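PDB 3TOV: glycosyl transferase family 9 from Veillonella parvula, which probably transfers a sugar from a nucleotide-activated donor to an acceptor, as the related heptosyltransferases do. Local coordinates for residues H138-Y143 with G296-H301; S158-E163 with V275-G280. One frame throughout, in Å; residues are numbered along the deposited sequence.

In the fold
Both contacts lie where the two domains of a GT-B glycosyltransferase come together, each domain built on its own parallel six-stranded sheet. They are about 11 Å apart, centre to centre. Along the chain interaction 2 is nested within interaction 1: residues 138-143 and then 158-163 come from the N-terminal side, at helix 139-149 and the loop that follows it, whereas 275-280 and 296-301 belong to the C-terminal domain, at the end of helix 271-277 and in the loop before strand 302-305. The two C-terminal segments pack on each other, I277 against P297 and A300. N157 ties the two contacts together, bonding the hydroxyl of Y298 and the backbone N of G159.

Interaction 1. Residues H138-Y143 with G296-H301; sequences HAADMY and GPYQAH
Y298 and H138 carry most of the contact. Y298 CG lies anti to the backbone N, which sends the ring out from the turn P297-A300, a type II beta turn, toward the start of helix 139-149. There the methyl of A140 sits over the ring centre in a CH-pi contact, with CB 3.8 Å from the centroid of the Y298 ring and 9° off the ring normal. Q299 CB lies on the opposite face, nearer the ring's margin, so the ring is held between its own neighbour and the helix. H138, at the N-cap position, also has CG anti to its backbone N; its imidazole runs nearly parallel to the phenol, planes at 12°, but is displaced sufficiently, with centroids 5.1 Å apart, that little of one ring lies over the other. H138 NE2 rests at Y298 CB, and CD2 at Y298 CD1.

Helix 139-149 stands on the N-terminal side of the GT-B architecture and the turn on the C-terminal side, so these side chains bridge the two domains.

Polar atoms meet the ring edges. G296 O approaches the imidazole at H138 CE1, while ND1 of H138 is hydrogen-bonded to F293 O. The stronger partner of the Y298 hydroxyl is N157 ND2; the bond that Y298 OH donates to D141 OD1, from above the carboxylate plane, is long at 3.3 Å. An alanine in place of Y298 would remove ring and hydroxyl together, and would probably loosen the packing on A140 and H138 while losing the links to D141 and N157.

Interaction 2. Residues S158-E163 with V275-G280; sequences SGLHIE and VGISQG
In this GT-B protein the extended run L160-I162, in the loop joining helix 139-149 to helix 166-178, comes from the N-terminal side and lies against the end of helix 271-277 of the C-terminal domain, so the contact sits at the domain junction. The backbones come closest at H161 and S278, whose CA atoms are 4.4 Å apart, and S278 CA makes a C-H...O contact with L160 O. S278 holds its OG in the crowded position between the backbone N and the carbonyl carbon (chi1 79°). From there OG is bonded within its own segment, donating at 2.7 Å to V275 O in the last turn of helix 271-277, from above that carbonyl plane.

L160 CG and I162 CG1 both lie beside the backbone N, anti to the carbonyl carbon. Both residues meet S278, L160 with CB against S278 CB and I162 with CG1 3.5 Å from S278 OG. L160, its chain extended beyond CG, crosses I277 obliquely, and its CD1 reaches I277 CG2 at 3.9 Å; I23 and L24 also touch this leucine.

Q279 does not set out toward I162, but the bend at chi2 (-67°) brings NE2 to I162 O. NE2 gives a weak bond to S278 OG and a good one to I162 O: 2.9 Å from Q279 NE2, with an N-H...O angle of 156°, in the carbonyl plane and on a lone pair.

Interaction 1. Residues H138-Y143 with G296-H301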
loop_
_atom_site.group_PDB
_atom_site.type_symbol
_atom_site.label_atom_id
_atom_site.label_comp_id
_atom_site.label_asym_id
_atom_site.label_seq_id
_atom_site.Cartn_x
_atom_site.Cartn_y
_atom_site.Cartn_z
ATOM N N HIS A 138 10.310 3.228 -9.441
ATOM C CA HIS A 138 9.111 3.179 -8.622
ATOM C C HIS A 138 9.548 2.615 -7.259
ATOM O O HIS A 138 10.535 1.879 -7.173
ATOM C CB HIS A 138 8.095 2.272 -9.313
ATOM C CG HIS A 138 6.841 2.032 -8.534
ATOM N ND1 HIS A 138 5.823 2.958 -8.452
ATOM C CD2 HIS A 138 6.422 0.954 -7.833
ATOM C CE1 HIS A 138 4.842 2.470 -7.716
ATOM N NE2 HIS A 138 5.182 1.256 -7.329
ATOM N N ALA A 139 8.843 2.963 -6.191
ATOM C CA ALA A 139 9.270 2.556 -4.849
ATOM C C ALA A 139 9.464 1.033 -4.646
ATOM O O ALA A 139 10.330 0.596 -3.873
ATOM C CB ALA A 139 8.318 3.105 -3.813
ATOM N N ALA A 140 8.662 0.229 -5.335
ATOM C CA ALA A 140 8.748 -1.213 -5.157
ATOM C C ALA A 140 9.948 -1.786 -5.896
ATOM O O ALA A 140 10.590 -2.733 -5.428
ATOM C CB ALA A 140 7.462 -1.892 -5.598
ATOM N N ASP A 141 10.249 -1.198 -7.048
ATOM C CA ASP A 141 11.411 -1.600 -7.823
ATOM C C ASP A 141 12.690 -1.177 -7.117
ATOM O O ASP A 141 13.719 -1.853 -7.213
ATOM C CB ASP A 141 11.369 -0.995 -9.224
ATOM C CG ASP A 141 10.283 -1.609 -10.095
ATOM O OD1 ASP A 141 9.969 -2.809 -9.901
ATOM O OD2 ASP A 141 9.746 -0.882 -10.970
HETATM N N MSE A 142 12.629 -0.053 -6.410
HETATM C CA MSE A 142 13.819 0.443 -5.734
HETATM C C MSE A 142 14.192 -0.439 -4.535
HETATM O O MSE A 142 15.374 -0.593 -4.206
HETATM C CB MSE A 142 13.670 1.921 -5.347
HETATM C CG MSE A 142 13.223 2.190 -3.919
HETATM SE SE MSE A 142 13.552 4.055 -3.407
HETATM C CE MSE A 142 12.452 4.110 -1.839
ATOM N N TYR A 143 13.186 -1.031 -3.899
ATOM C CA TYR A 143 13.462 -1.966 -2.822
ATOM C C TYR A 143 14.200 -3.157 -3.415
ATOM O O TYR A 143 15.261 -3.539 -2.929
ATOM C CB TYR A 143 12.179 -2.346 -2.046
ATOM C CG TYR A 143 11.736 -1.214 -1.133
ATOM C CD1 TYR A 143 12.683 -0.461 -0.449
ATOM C CD2 TYR A 143 10.397 -0.852 -0.991
ATOM C CE1 TYR A 143 12.323 0.601 0.363
ATOM C CE2 TYR A 143 10.032 0.223 -0.173
ATOM C CZ TYR A 143 11.013 0.936 0.493
ATOM O OH TYR A 143 10.727 1.994 1.310
ATOM N N GLY A 296 2.972 5.275 -7.367
ATOM C CA GLY A 296 1.705 4.980 -7.995
ATOM C C GLY A 296 1.371 3.501 -7.945
ATOM O O GLY A 296 1.997 2.737 -7.195
ATOM N N PRO A 297 0.366 3.096 -8.742
ATOM C CA PRO A 297 -0.144 1.733 -8.945
ATOM C C PRO A 297 0.877 0.783 -9.562
ATOM O O PRO A 297 0.952 0.642 -10.789
ATOM C CB PRO A 297 -1.307 1.932 -9.912
ATOM C CG PRO A 297 -1.736 3.326 -9.695
ATOM C CD PRO A 297 -0.496 4.102 -9.378
ATOM N N TYR A 298 1.639 0.115 -8.709
ATOM C CA TYR A 298 2.681 -0.783 -9.180
ATOM C C TYR A 298 2.130 -2.053 -9.792
ATOM O O TYR A 298 1.393 -2.787 -9.128
ATOM C CB TYR A 298 3.569 -1.174 -8.022
ATOM C CG TYR A 298 4.613 -2.186 -8.374
ATOM C CD1 TYR A 298 5.764 -1.804 -9.047
ATOM C CD2 TYR A 298 4.463 -3.519 -8.021
ATOM C CE1 TYR A 298 6.741 -2.717 -9.361
ATOM C CE2 TYR A 298 5.434 -4.448 -8.329
ATOM C CZ TYR A 298 6.577 -4.039 -8.998
ATOM O OH TYR A 298 7.569 -4.948 -9.312
ATOM N N GLN A 299 2.513 -2.326 -11.040
ATOM C CA GLN A 299 2.161 -3.586 -11.676
ATOM C C GLN A 299 0.642 -3.799 -11.610
ATOM O O GLN A 299 0.165 -4.906 -11.354
ATOM C CB GLN A 299 2.884 -4.716 -10.954
ATOM C CG GLN A 299 3.099 -5.967 -11.755
ATOM C CD GLN A 299 4.568 -6.392 -11.752
ATOM O OE1 GLN A 299 5.473 -5.569 -11.973
ATOM N NE2 GLN A 299 4.812 -7.678 -11.495
ATOM N N ALA A 300 -0.116 -2.732 -11.847
ATOM C CA ALA A 300 -1.561 -2.778 -11.641
ATOM C C ALA A 300 -2.379 -2.469 -12.895
ATOM O O ALA A 300 -1.924 -1.757 -13.795
ATOM C CB ALA A 300 -1.955 -1.822 -10.517
ATOM N N HIS A 301 -3.594 -3.007 -12.942
ATOM C CA HIS A 301 -4.540 -2.605 -13.957
ATOM C C HIS A 301 -5.231 -1.338 -13.456
ATOM O O HIS A 301 -6.266 -1.398 -12.804
ATOM C CB HIS A 301 -5.557 -3.709 -14.250
ATOM C CG HIS A 301 -6.491 -3.383 -15.383
ATOM N ND1 HIS A 301 -7.758 -3.922 -15.492
ATOM C CD2 HIS A 301 -6.338 -2.568 -16.459
ATOM C CE1 HIS A 301 -8.341 -3.459 -16.585
ATOM N NE2 HIS A 301 -7.502 -2.636 -17.190
#

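Interaction 2. Residues S158-E163 with V275-G280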
loop_
_atom_site.group_PDB
_atom_site.type_symbol
_atom_site.label_atom_id
_atom_site.label_comp_id
_atom_site.label_asym_id
_atom_site.label_seq_id
_atom_site.Cartn_x
_atom_site.Cartn_y
_atom_site.Cartn_z
ATOM N N SER A 158 5.321 -10.652 -9.049
ATOM C CA SER A 158 3.906 -10.595 -9.421
ATOM C C SER A 158 3.082 -9.571 -8.639
ATOM O O SER A 158 1.938 -9.824 -8.267
ATOM C CB SER A 158 3.279 -11.964 -9.268
ATOM O OG SER A 158 3.853 -12.611 -8.161
ATOM N N GLY A 159 3.659 -8.404 -8.410
ATOM C CA GLY A 159 2.903 -7.298 -7.867
ATOM C C GLY A 159 2.794 -7.367 -6.370
ATOM O O GLY A 159 3.336 -8.274 -5.740
ATOM N N LEU A 160 2.102 -6.381 -5.809
ATOM C CA LEU A 160 1.794 -6.347 -4.387
ATOM C C LEU A 160 0.812 -7.452 -4.008
ATOM O O LEU A 160 -0.022 -7.898 -4.811
ATOM C CB LEU A 160 1.204 -4.999 -4.007
ATOM C CG LEU A 160 1.788 -3.774 -4.698
ATOM C CD1 LEU A 160 0.957 -2.552 -4.348
ATOM C CD2 LEU A 160 3.221 -3.556 -4.304
ATOM N N HIS A 161 0.908 -7.876 -2.759
ATOM C CA HIS A 161 0.166 -9.033 -2.296
ATOM C C HIS A 161 -0.116 -8.922 -0.800
ATOM O O HIS A 161 0.752 -8.541 -0.019
ATOM C CB HIS A 161 0.976 -10.296 -2.584
ATOM C CG HIS A 161 0.293 -11.557 -2.172
ATOM N ND1 HIS A 161 0.957 -12.589 -1.545
ATOM C CD2 HIS A 161 -0.993 -11.957 -2.300
ATOM C CE1 HIS A 161 0.108 -13.573 -1.303
ATOM N NE2 HIS A 161 -1.082 -13.214 -1.750
ATOM N N ILE A 162 -1.345 -9.218 -0.406
ATOM C CA ILE A 162 -1.631 -9.427 0.999
ATOM C C ILE A 162 -2.471 -10.667 1.093
ATOM O O ILE A 162 -3.510 -10.772 0.435
ATOM C CB ILE A 162 -2.366 -8.269 1.643
ATOM C CG1 ILE A 162 -1.496 -7.016 1.603
ATOM C CG2 ILE A 162 -2.689 -8.614 3.085
ATOM C CD1 ILE A 162 -2.073 -5.847 2.375
ATOM N N GLU A 163 -1.992 -11.623 1.881
ATOM C CA GLU A 163 -2.647 -12.912 1.989
ATOM C C GLU A 163 -3.697 -12.759 3.053
ATOM O O GLU A 163 -3.372 -12.369 4.173
ATOM C CB GLU A 163 -1.635 -13.976 2.396
ATOM C CG GLU A 163 -2.078 -15.391 2.141
ATOM C CD GLU A 163 -2.203 -15.694 0.666
ATOM O OE1 GLU A 163 -1.318 -16.397 0.126
ATOM O OE2 GLU A 163 -3.188 -15.224 0.048
ATOM N N VAL A 275 -3.478 -1.424 -0.852
ATOM C CA VAL A 275 -4.273 -2.547 -0.362
ATOM C C VAL A 275 -5.209 -3.046 -1.457
ATOM O O VAL A 275 -5.341 -4.239 -1.684
ATOM C CB VAL A 275 -5.131 -2.149 0.852
ATOM C CG1 VAL A 275 -6.007 -3.319 1.292
ATOM C CG2 VAL A 275 -4.251 -1.658 1.992
ATOM N N GLY A 276 -5.865 -2.119 -2.135
ATOM C CA GLY A 276 -6.735 -2.486 -3.232
ATOM C C GLY A 276 -5.958 -3.290 -4.249
ATOM O O GLY A 276 -6.281 -4.445 -4.508
ATOM N N ILE A 277 -4.922 -2.671 -4.809
ATOM C CA ILE A 277 -4.083 -3.289 -5.833
ATOM C C ILE A 277 -3.622 -4.681 -5.426
ATOM O O ILE A 277 -3.602 -5.603 -6.241
ATOM C CB ILE A 277 -2.840 -2.424 -6.112
ATOM C CG1 ILE A 277 -3.245 -1.066 -6.675
ATOM C CG2 ILE A 277 -1.862 -3.127 -7.053
ATOM C CD1 ILE A 277 -2.055 -0.173 -6.900
ATOM N N SER A 278 -3.259 -4.824 -4.156
ATOM C CA SER A 278 -2.747 -6.080 -3.633
ATOM C C SER A 278 -3.819 -7.159 -3.562
ATOM O O SER A 278 -3.579 -8.247 -3.042
ATOM C CB SER A 278 -2.164 -5.866 -2.237
ATOM O OG SER A 278 -3.199 -5.806 -1.263
ATOM N N GLN A 279 -5.003 -6.851 -4.068
ATOM C CA GLN A 279 -6.101 -7.805 -4.089
ATOM C C GLN A 279 -6.685 -7.884 -5.492
ATOM O O GLN A 279 -7.789 -8.401 -5.693
ATOM C CB GLN A 279 -7.199 -7.393 -3.107
ATOM C CG GLN A 279 -6.739 -7.215 -1.668
ATOM C CD GLN A 279 -6.307 -8.509 -1.017
ATOM O OE1 GLN A 279 -7.014 -9.518 -1.068
ATOM N NE2 GLN A 279 -5.135 -8.486 -0.392
ATOM N N GLY A 280 -5.950 -7.338 -6.457
ATOM C CA GLY A 280 -6.309 -7.447 -7.861
ATOM C C GLY A 280 -7.381 -6.488 -8.324
ATOM O O GLY A 280 -7.876 -6.611 -9.442
#